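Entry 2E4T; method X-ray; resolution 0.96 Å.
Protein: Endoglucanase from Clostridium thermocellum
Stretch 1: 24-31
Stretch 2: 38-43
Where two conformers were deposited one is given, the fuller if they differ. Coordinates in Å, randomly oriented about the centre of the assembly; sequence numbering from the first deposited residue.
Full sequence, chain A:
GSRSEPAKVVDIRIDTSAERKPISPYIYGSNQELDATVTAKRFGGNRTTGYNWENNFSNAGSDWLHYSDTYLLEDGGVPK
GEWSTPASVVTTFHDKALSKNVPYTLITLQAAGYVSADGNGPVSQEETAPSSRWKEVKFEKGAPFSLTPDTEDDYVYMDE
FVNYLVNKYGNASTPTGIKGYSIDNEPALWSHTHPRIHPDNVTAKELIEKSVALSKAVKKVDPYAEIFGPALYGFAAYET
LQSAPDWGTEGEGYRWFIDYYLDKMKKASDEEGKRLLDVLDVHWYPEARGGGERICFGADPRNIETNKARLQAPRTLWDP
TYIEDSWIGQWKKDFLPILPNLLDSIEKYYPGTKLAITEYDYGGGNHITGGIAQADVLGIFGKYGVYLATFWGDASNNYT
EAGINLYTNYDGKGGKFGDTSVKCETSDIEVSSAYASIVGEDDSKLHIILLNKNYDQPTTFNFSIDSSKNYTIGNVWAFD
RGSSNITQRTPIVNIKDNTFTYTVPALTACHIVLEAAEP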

# COMPACT_ATOMS: atom_id res chain seq x y z
N SER A 24 2.77 10.15 -7.28
CA SER A 24 1.34 9.90 -7.13
C SER A 24 0.89 10.32 -5.72
O SER A 24 1.52 9.96 -4.73
N PRO A 25 -0.24 11.01 -5.62
CA PRO A 25 -0.67 11.51 -4.32
C PRO A 25 -1.05 10.42 -3.34
O PRO A 25 -1.16 10.71 -2.14
N TYR A 26 -1.31 9.20 -3.83
CA TYR A 26 -1.97 8.15 -3.06
C TYR A 26 -1.00 7.18 -2.40
O TYR A 26 -1.42 6.16 -1.85
N ILE A 27 0.32 7.51 -2.40
CA ILE A 27 1.29 6.63 -1.80
C ILE A 27 1.33 6.72 -0.28
O ILE A 27 1.96 5.87 0.37
N TYR A 28 0.68 7.73 0.30
CA TYR A 28 0.77 8.01 1.74
C TYR A 28 -0.47 7.51 2.48
O TYR A 28 -1.05 8.20 3.33
N GLY A 29 -0.89 6.26 2.15
CA GLY A 29 -2.14 5.76 2.70
C GLY A 29 -1.96 4.78 3.87
O GLY A 29 -0.84 4.38 4.24
N SER A 30 -3.13 4.36 4.41
CA SER A 30 -3.13 3.36 5.48
C SER A 30 -4.36 2.43 5.31
O SER A 30 -5.35 2.76 4.66
N ASN A 31 -4.24 1.27 5.97
CA ASN A 31 -5.35 0.34 6.15
C ASN A 31 -6.14 0.61 7.42
O ASN A 31 -7.37 0.44 7.44
N VAL A 38 -3.38 10.87 6.15
CA VAL A 38 -3.16 9.90 5.09
C VAL A 38 -3.90 10.33 3.85
O VAL A 38 -4.85 11.11 3.87
N THR A 39 -3.44 9.76 2.70
CA THR A 39 -4.01 10.18 1.41
C THR A 39 -4.69 9.05 0.66
O THR A 39 -5.19 9.23 -0.45
N ALA A 40 -4.76 7.86 1.30
CA ALA A 40 -5.56 6.76 0.76
C ALA A 40 -5.95 5.90 1.98
O ALA A 40 -5.23 5.80 2.96
N LYS A 41 -7.15 5.29 1.85
CA LYS A 41 -7.62 4.32 2.83
C LYS A 41 -8.03 3.05 2.09
O LYS A 41 -8.83 3.11 1.15
N ARG A 42 -7.51 1.92 2.57
CA ARG A 42 -7.87 0.60 2.03
C ARG A 42 -8.69 -0.17 3.06
O ARG A 42 -8.28 -0.30 4.21
N PHE A 43 -9.86 -0.66 2.56
CA PHE A 43 -10.67 -1.64 3.27
C PHE A 43 -10.27 -3.00 2.71
O PHE A 43 -10.64 -3.32 1.56

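The two stretches meet where Gly29 and Ser30 pair with the strand that runs to Phe43, Ser30 forming a single bridge with Lys41, and together they bury 525 Å². Side chains pack around this single bridge.

Val38 directs its CA-to-CB bond toward stretch 1 in the m rotamer. Its CB lies 4.2 Å from Gly29 CA, and its CG1 comes within 3.8 Å of Ser30 OG, so the branched side chain rests against the glycine and the serine. Its CA also makes a CA-H...O contact of 3.2 Å with Tyr28 O, the same carbonyl that accepts a hydrogen bond from Thr39 N at 2.9 Å.

Thr39 is the polar centre of the contact. It too points toward stretch 1, and its p rotamer brings OG1 to the turn formed by Ser24 to Ile27. There OG1 donates a hydrogen bond to Pro25 O at 2.7 Å and accepts a weak one from Tyr28 N at 3.3 Å, tying the turn to the residue that follows it. Tyr28, in the m rotamer, places CB 3.4 Å from Thr39 OG1 and presents its ring edge to that hydroxyl, but the end of its side chain leads away. The ring of Tyr26, also m, has Thr39 O at its edge; this carbonyl finds no hydrogen-bond partner.

The small side chain of Ala40 points toward stretch 1, its CB lying 3.7 Å from Tyr26 O and making apolar contact with Tyr26 CB at 4.4 Å. Gly29 suits this close approach, with CA atoms of Gly29 and Ala40 only 4.1 Å apart: a CB on Gly29 would fall 2.7 Å from Ala40 CB, a clash. Ala40 O accepts a hydrogen bond from Ser30 N at 2.9 Å.

The CA-to-CB bond of Lys41 points sideways; with all four chi angles in m, the chain curls past Ser30, whose OG, in the p rotamer, lies 3.5 Å from Lys41 CD. Lys41 CE approaches Asn31 O to 3.8 Å. A water completes the link, donating to Asn31 O at 2.7 Å and accepting from Lys41 NZ at 2.7 Å.

Arg42 is fully extended through chi3 (t, t, t). While Arg42 N donates to Ser30 O at 3.1 Å, its NH1 reaches Asn31 OD1 in a nearly straight hydrogen bond of 2.8 Å, with the oxygen near the guanidinium plane. Asn31 starts away from stretch 2, but its m rotamer brings the amide end back to this partner. Phe43 points away and makes no contact.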

# COMPACT_ATOMS: atom_id res chain seq x y z
CB SER A 24 1.04 8.41 -7.31
OG SER A 24 -0.35 8.25 -7.13
CB PRO A 25 -1.88 12.41 -4.63
CG PRO A 25 -1.65 12.91 -6.07
CD PRO A 25 -0.99 11.67 -6.73
CB TYR A 26 -2.95 7.36 -3.96
CG TYR A 26 -3.81 8.28 -4.79
CD1 TYR A 26 -4.60 9.31 -4.18
CD2 TYR A 26 -3.86 8.13 -6.18
CE1 TYR A 26 -5.37 10.15 -4.97
CE2 TYR A 26 -4.64 8.97 -6.96
CZ TYR A 26 -5.40 9.97 -6.37
OH TYR A 26 -6.17 10.80 -7.15
CB ILE A 27 2.70 6.85 -2.38
CG1 ILE A 27 3.18 8.28 -2.17
CG2 ILE A 27 2.73 6.42 -3.86
CD1 ILE A 27 4.65 8.46 -2.50
CB TYR A 28 0.95 9.52 1.97
CG TYR A 28 2.04 10.13 1.11
CD1 TYR A 28 3.40 9.89 1.34
CD2 TYR A 28 1.72 11.01 0.08
CE1 TYR A 28 4.38 10.46 0.57
CE2 TYR A 28 2.71 11.60 -0.71
CZ TYR A 28 4.04 11.35 -0.46
OH TYR A 28 5.07 11.90 -1.21
CB SER A 30 -3.15 4.00 6.89
OG SER A 30 -4.39 4.62 7.18
CB ASN A 31 -4.87 -1.10 6.19
CG ASN A 31 -4.40 -1.62 4.86
OD1 ASN A 31 -5.20 -2.20 4.09
ND2 ASN A 31 -3.10 -1.53 4.56
CB VAL A 38 -3.57 8.47 5.51
CG1 VAL A 38 -2.80 8.03 6.77
CG2 VAL A 38 -5.06 8.30 5.70
CB THR A 39 -2.93 10.80 0.53
OG1 THR A 39 -1.95 9.78 0.26
CG2 THR A 39 -2.27 12.00 1.20
CB ALA A 40 -4.78 5.91 -0.26
CB LYS A 41 -8.82 4.86 3.63
CG LYS A 41 -8.44 5.86 4.70
CD LYS A 41 -7.48 5.33 5.77
CE LYS A 41 -7.90 4.06 6.48
NZ LYS A 41 -9.15 4.24 7.31
CB ARG A 42 -6.60 -0.20 1.72
CG ARG A 42 -6.89 -1.67 1.36
CD ARG A 42 -5.62 -2.32 0.87
NE ARG A 42 -5.73 -3.73 0.53
CZ ARG A 42 -5.37 -4.75 1.29
NH1 ARG A 42 -5.05 -4.59 2.57
NH2 ARG A 42 -5.32 -5.96 0.69
CB PHE A 43 -12.16 -1.34 2.99
CG PHE A 43 -13.11 -2.38 3.52
CD1 PHE A 43 -13.41 -2.44 4.90
CD2 PHE A 43 -13.75 -3.26 2.66
CE1 PHE A 43 -14.30 -3.39 5.40
CE2 PHE A 43 -14.71 -4.20 3.16
CZ PHE A 43 -14.96 -4.24 4.51
O HOH W 1 -9.20 1.93 8.78